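Local coordinates for DUF1896 domain-containing protein (Porphyromonas gingivalis, PDB 2APL) that is of unknown function and belongs to the DUF1896 family, folding as a chain of helices with no beta strand, at residues Glu8-Leu20 and Asn31-Tyr45. Residues are numbered along the deposited sequence; the frame is centred on the assembly and turned at random.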
loop_
_atom_site.group_PDB
_atom_site.type_symbol
_atom_site.label_atom_id
_atom_site.label_comp_id
_atom_site.label_asym_id
_atom_site.label_seq_id
_atom_site.Cartn_x
_atom_site.Cartn_y
_atom_site.Cartn_z
ATOM N N GLU A 8 0.907 23.457 -4.245
ATOM C CA GLU A 8 0.460 22.184 -4.803
ATOM C C GLU A 8 1.427 21.097 -4.493
ATOM O O GLU A 8 1.006 19.971 -4.254
ATOM C CB GLU A 8 0.233 22.240 -6.352
ATOM C CG GLU A 8 -0.970 23.088 -6.727
ATOM C CD GLU A 8 -2.284 22.496 -6.211
ATOM O OE1 GLU A 8 -2.459 21.251 -6.217
ATOM O OE2 GLU A 8 -3.146 23.272 -5.794
ATOM N N LEU A 9 2.723 21.398 -4.580
ATOM C CA LEU A 9 3.700 20.348 -4.312
ATOM C C LEU A 9 3.550 19.838 -2.851
ATOM O O LEU A 9 3.561 18.626 -2.577
ATOM C CB LEU A 9 5.135 20.834 -4.599
ATOM C CG LEU A 9 6.240 19.838 -4.202
ATOM C CD1 LEU A 9 6.165 18.563 -5.088
ATOM C CD2 LEU A 9 7.632 20.515 -4.377
ATOM N N SER A 10 3.426 20.777 -1.913
ATOM C CA SER A 10 3.248 20.418 -0.514
ATOM C C SER A 10 1.962 19.606 -0.304
ATOM O O SER A 10 1.920 18.722 0.521
ATOM C CB SER A 10 3.260 21.674 0.387
ATOM O OG SER A 10 4.568 22.252 0.365
ATOM N N HIS A 11 0.917 19.919 -1.065
ATOM C CA HIS A 11 -0.356 19.214 -0.972
ATOM C C HIS A 11 -0.156 17.748 -1.435
ATOM O O HIS A 11 -0.550 16.811 -0.743
ATOM C CB HIS A 11 -1.394 19.963 -1.848
ATOM C CG HIS A 11 -2.681 19.211 -2.016
ATOM N ND1 HIS A 11 -3.501 18.896 -0.953
ATOM C CD2 HIS A 11 -3.266 18.682 -3.118
ATOM C CE1 HIS A 11 -4.566 18.253 -1.402
ATOM N NE2 HIS A 11 -4.439 18.092 -2.707
ATOM N N PHE A 12 0.500 17.554 -2.582
ATOM C CA PHE A 12 0.704 16.199 -3.099
ATOM C C PHE A 12 1.642 15.429 -2.168
ATOM O O PHE A 12 1.400 14.262 -1.907
ATOM C CB PHE A 12 1.277 16.209 -4.530
ATOM C CG PHE A 12 0.328 16.807 -5.540
ATOM C CD1 PHE A 12 -1.005 16.347 -5.619
ATOM C CD2 PHE A 12 0.759 17.833 -6.416
ATOM C CE1 PHE A 12 -1.896 16.909 -6.559
ATOM C CE2 PHE A 12 -0.132 18.428 -7.337
ATOM C CZ PHE A 12 -1.449 17.972 -7.410
ATOM N N ARG A 13 2.724 16.060 -1.719
ATOM C CA ARG A 13 3.605 15.412 -0.737
ATOM C C ARG A 13 2.889 14.938 0.547
ATOM O O ARG A 13 3.047 13.792 0.936
ATOM C CB ARG A 13 4.829 16.266 -0.377
ATOM C CG ARG A 13 5.785 15.489 0.583
ATOM C CD ARG A 13 7.146 16.201 0.800
ATOM N NE ARG A 13 8.000 15.268 1.525
ATOM C CZ ARG A 13 9.143 14.788 1.049
ATOM N NH1 ARG A 13 9.602 15.223 -0.117
ATOM N NH2 ARG A 13 9.845 13.909 1.769
ATOM N N LEU A 14 2.089 15.802 1.167
ATOM C CA LEU A 14 1.321 15.438 2.335
ATOM C C LEU A 14 0.362 14.250 2.059
ATOM O O LEU A 14 0.312 13.319 2.844
ATOM C CB LEU A 14 0.558 16.637 2.924
ATOM C CG LEU A 14 -0.063 16.349 4.294
ATOM C CD1 LEU A 14 0.965 15.820 5.303
ATOM C CD2 LEU A 14 -0.810 17.571 4.829
ATOM N N LYS A 15 -0.370 14.295 0.944
ATOM C CA LYS A 15 -1.283 13.208 0.596
ATOM C C LYS A 15 -0.537 11.867 0.480
ATOM O O LYS A 15 -1.067 10.821 0.867
ATOM C CB LYS A 15 -1.972 13.493 -0.743
ATOM C CG LYS A 15 -3.043 14.610 -0.692
ATOM C CD LYS A 15 -3.684 14.798 -2.097
ATOM C CE LYS A 15 -4.561 13.627 -2.488
ATOM N NZ LYS A 15 -5.178 13.954 -3.782
ATOM N N LEU A 16 0.671 11.901 -0.103
ATOM C CA LEU A 16 1.415 10.669 -0.382
ATOM C C LEU A 16 2.022 10.196 0.929
ATOM O O LEU A 16 2.005 8.995 1.248
ATOM C CB LEU A 16 2.577 10.917 -1.386
ATOM C CG LEU A 16 3.486 9.710 -1.726
ATOM C CD1 LEU A 16 2.682 8.457 -2.198
ATOM C CD2 LEU A 16 4.512 10.112 -2.805
ATOM N N GLU A 17 2.524 11.133 1.730
ATOM C CA GLU A 17 3.064 10.713 3.053
ATOM C C GLU A 17 2.006 10.006 3.884
ATOM O O GLU A 17 2.241 8.924 4.461
ATOM C CB GLU A 17 3.684 11.874 3.792
ATOM C CG GLU A 17 5.057 12.302 3.196
ATOM C CD GLU A 17 5.603 13.467 3.967
ATOM O OE1 GLU A 17 4.931 13.908 4.916
ATOM O OE2 GLU A 17 6.684 13.942 3.668
ATOM N N THR A 18 0.832 10.593 3.938
ATOM C CA THR A 18 -0.285 10.017 4.701
ATOM C C THR A 18 -0.673 8.602 4.163
ATOM O O THR A 18 -0.849 7.665 4.909
ATOM C CB THR A 18 -1.441 10.999 4.707
ATOM O OG1 THR A 18 -1.005 12.217 5.359
ATOM C CG2 THR A 18 -2.689 10.411 5.451
ATOM N N TYR A 19 -0.790 8.502 2.852
ATOM C CA TYR A 19 -1.191 7.281 2.191
ATOM C C TYR A 19 -0.176 6.170 2.474
ATOM O O TYR A 19 -0.569 5.056 2.788
ATOM C CB TYR A 19 -1.309 7.537 0.671
ATOM C CG TYR A 19 -1.882 6.328 -0.057
ATOM C CD1 TYR A 19 -3.234 6.136 -0.081
ATOM C CD2 TYR A 19 -1.047 5.393 -0.744
ATOM C CE1 TYR A 19 -3.808 5.051 -0.713
ATOM C CE2 TYR A 19 -1.629 4.290 -1.437
ATOM C CZ TYR A 19 -3.019 4.121 -1.373
ATOM O OH TYR A 19 -3.709 3.100 -2.013
ATOM N N LEU A 20 1.110 6.473 2.347
ATOM C CA LEU A 20 2.152 5.494 2.684
ATOM C C LEU A 20 2.173 5.136 4.183
ATOM O O LEU A 20 2.267 3.958 4.543
ATOM C CB LEU A 20 3.530 5.984 2.231
ATOM C CG LEU A 20 3.694 6.186 0.706
ATOM C CD1 LEU A 20 5.057 6.811 0.436
ATOM C CD2 LEU A 20 3.619 4.863 -0.079
ATOM N N ASN A 31 12.378 8.811 1.621
ATOM C CA ASN A 31 12.437 10.166 1.083
ATOM C C ASN A 31 12.700 10.226 -0.451
ATOM O O ASN A 31 11.984 10.931 -1.159
ATOM C CB ASN A 31 13.419 11.042 1.900
ATOM C CG ASN A 31 13.324 12.509 1.537
ATOM O OD1 ASN A 31 12.224 13.017 1.295
ATOM N ND2 ASN A 31 14.480 13.191 1.425
ATOM N N PRO A 32 13.668 9.433 -0.992
ATOM C CA PRO A 32 13.802 9.444 -2.451
ATOM C C PRO A 32 12.507 9.161 -3.201
ATOM O O PRO A 32 12.232 9.832 -4.162
ATOM C CB PRO A 32 14.848 8.342 -2.720
ATOM C CG PRO A 32 15.661 8.286 -1.448
ATOM C CD PRO A 32 14.661 8.539 -0.360
ATOM N N PHE A 33 11.683 8.206 -2.746
ATOM C CA PHE A 33 10.506 7.913 -3.513
ATOM C C PHE A 33 9.485 9.044 -3.364
ATOM O O PHE A 33 8.889 9.484 -4.340
ATOM C CB PHE A 33 9.861 6.627 -3.016
ATOM C CG PHE A 33 8.528 6.346 -3.670
ATOM C CD1 PHE A 33 8.481 6.025 -5.048
ATOM C CD2 PHE A 33 7.325 6.400 -2.901
ATOM C CE1 PHE A 33 7.254 5.766 -5.668
ATOM C CE2 PHE A 33 6.078 6.146 -3.509
ATOM C CZ PHE A 33 6.043 5.810 -4.890
ATOM N N ILE A 34 9.251 9.450 -2.115
ATOM C CA ILE A 34 8.282 10.515 -1.825
ATOM C C ILE A 34 8.582 11.803 -2.579
ATOM O O ILE A 34 7.690 12.386 -3.249
ATOM C CB ILE A 34 8.178 10.732 -0.293
ATOM C CG1 ILE A 34 7.470 9.522 0.349
ATOM C CG2 ILE A 34 7.393 12.043 0.061
ATOM C CD1 ILE A 34 7.818 9.325 1.873
ATOM N N THR A 35 9.852 12.210 -2.552
ATOM C CA THR A 35 10.297 13.405 -3.331
ATOM C C THR A 35 10.009 13.202 -4.824
ATOM O O THR A 35 9.372 14.051 -5.493
ATOM C CB THR A 35 11.790 13.637 -3.100
ATOM O OG1 THR A 35 12.002 13.787 -1.687
ATOM C CG2 THR A 35 12.299 14.888 -3.844
ATOM N N ALA A 36 10.461 12.067 -5.341
ATOM C CA ALA A 36 10.356 11.834 -6.775
ATOM C C ALA A 36 8.901 11.696 -7.229
ATOM O O ALA A 36 8.524 12.258 -8.247
ATOM C CB ALA A 36 11.134 10.668 -7.140
ATOM N N ARG A 37 8.089 10.956 -6.477
ATOM C CA ARG A 37 6.695 10.790 -6.828
ATOM C C ARG A 37 5.856 12.106 -6.651
ATOM O O ARG A 37 5.023 12.442 -7.508
ATOM C CB ARG A 37 6.094 9.629 -6.018
ATOM C CG ARG A 37 4.635 9.317 -6.323
ATOM C CD ARG A 37 4.475 8.969 -7.812
ATOM N NE ARG A 37 5.084 7.715 -8.230
ATOM C CZ ARG A 37 4.489 6.529 -8.173
ATOM N NH1 ARG A 37 3.278 6.391 -7.623
ATOM N NH2 ARG A 37 5.123 5.470 -8.659
ATOM N N SER A 38 6.115 12.855 -5.597
ATOM C CA SER A 38 5.482 14.161 -5.429
ATOM C C SER A 38 5.810 15.151 -6.592
ATOM O O SER A 38 4.923 15.874 -7.044
ATOM C CB SER A 38 5.839 14.747 -4.062
ATOM O OG SER A 38 5.371 13.840 -3.044
ATOM N N ASP A 39 7.087 15.195 -7.004
ATOM C CA ASP A 39 7.553 15.931 -8.175
ATOM C C ASP A 39 6.816 15.505 -9.457
ATOM O O ASP A 39 6.375 16.370 -10.230
ATOM C CB ASP A 39 9.063 15.701 -8.405
ATOM C CG ASP A 39 9.956 16.545 -7.489
ATOM O OD1 ASP A 39 9.409 17.317 -6.676
ATOM O OD2 ASP A 39 11.229 16.449 -7.596
ATOM N N GLU A 40 6.673 14.187 -9.680
ATOM C CA GLU A 40 5.890 13.706 -10.811
ATOM C C GLU A 40 4.435 14.169 -10.819
ATOM O O GLU A 40 3.888 14.464 -11.913
ATOM C CB GLU A 40 5.862 12.161 -10.921
ATOM C CG GLU A 40 7.165 11.507 -11.088
ATOM C CD GLU A 40 7.054 9.986 -11.044
ATOM O OE1 GLU A 40 6.014 9.373 -11.512
ATOM O OE2 GLU A 40 8.054 9.407 -10.557
ATOM N N ALA A 41 3.766 14.084 -9.655
ATOM C CA ALA A 41 2.384 14.536 -9.546
ATOM C C ALA A 41 2.253 16.046 -9.858
ATOM O O ALA A 41 1.360 16.478 -10.597
ATOM C CB ALA A 41 1.816 14.247 -8.126
ATOM N N LEU A 42 3.154 16.839 -9.295
ATOM C CA LEU A 42 3.232 18.245 -9.653
ATOM C C LEU A 42 3.368 18.549 -11.147
ATOM O O LEU A 42 2.638 19.390 -11.667
ATOM C CB LEU A 42 4.298 18.979 -8.851
ATOM C CG LEU A 42 4.357 20.470 -9.212
ATOM C CD1 LEU A 42 3.237 21.275 -8.553
ATOM C CD2 LEU A 42 5.747 20.997 -8.869
ATOM N N THR A 43 4.283 17.882 -11.836
ATOM C CA THR A 43 4.408 18.007 -13.283
ATOM C C THR A 43 3.105 17.682 -13.997
ATOM O O THR A 43 2.756 18.372 -14.982
ATOM C CB THR A 43 5.563 17.066 -13.813
ATOM O OG1 THR A 43 6.776 17.470 -13.168
ATOM C CG2 THR A 43 5.734 17.112 -15.334
ATOM N N ALA A 44 2.420 16.608 -13.569
ATOM C CA ALA A 44 1.128 16.237 -14.161
ATOM C C ALA A 44 0.082 17.362 -13.960
ATOM O O ALA A 44 -0.678 17.699 -14.876
ATOM C CB ALA A 44 0.605 14.915 -13.573
ATOM N N TYR A 45 0.059 17.903 -12.761
ATOM C CA TYR A 45 -0.815 19.029 -12.422
ATOM C C TYR A 45 -0.517 20.276 -13.290
ATOM O O TYR A 45 -1.403 20.822 -13.954
ATOM C CB TYR A 45 -0.693 19.377 -10.934
ATOM C CG TYR A 45 -1.518 20.604 -10.553
ATOM C CD1 TYR A 45 -2.835 20.482 -10.150
ATOM C CD2 TYR A 45 -0.986 21.868 -10.654
ATOM C CE1 TYR A 45 -3.612 21.644 -9.881
ATOM C CE2 TYR A 45 -1.748 23.013 -10.400
ATOM C CZ TYR A 45 -3.053 22.875 -9.992
ATOM O OH TYR A 45 -3.804 23.999 -9.680
#
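Arg13 reaches across to two polar side chains at the start of helix 31-51. Arg13 NH2 donates to Asn31 OD1 at 2.6 Å, and NH1 gives a nearly straight bond to Thr35 OG1 (164° at the hydrogen). The arm runs out extended, CG anti to the backbone N (chi1 -176°), and Glu17 OE2 receives Arg13 NE at 2.8 Å in a salt bridge one turn along the same helix. All three acceptors lie near the guanidinium plane and so fix its rotation, while Ile34 CG2 sits over the centre of one face, 3.4 Å from Arg13 CZ.

A small serine suits the point where the backbones come close, with Arg13 CA and Ser38 CA 5.2 Å apart: Ser38 OG turns back to Ile34 O, which satisfies the hydroxyl within its own helix. The segments 8-20 and 31-45 run in roughly opposed directions, their axes 131° apart and 8.8 Å at closest approach, packed knobs-into-holes: Leu16 lodges among Phe33, Ile34, Arg37 and Ser38, and Ile34 among Arg13, Leu16, Glu17 and Leu20. Helix 55-67 adds Ala62 against Phe12.

At the other end, Ala41 is small enough to let its CB rest over a face of the Phe12 ring, whose CE2 meets Tyr45 CB at 3.8 Å. Glu8, bent at chi2, lays its CG over the Tyr45 ring and stacks its carboxylate nearly parallel to it; Tyr45 OH is hydrogen-bonded to ND1 of His55.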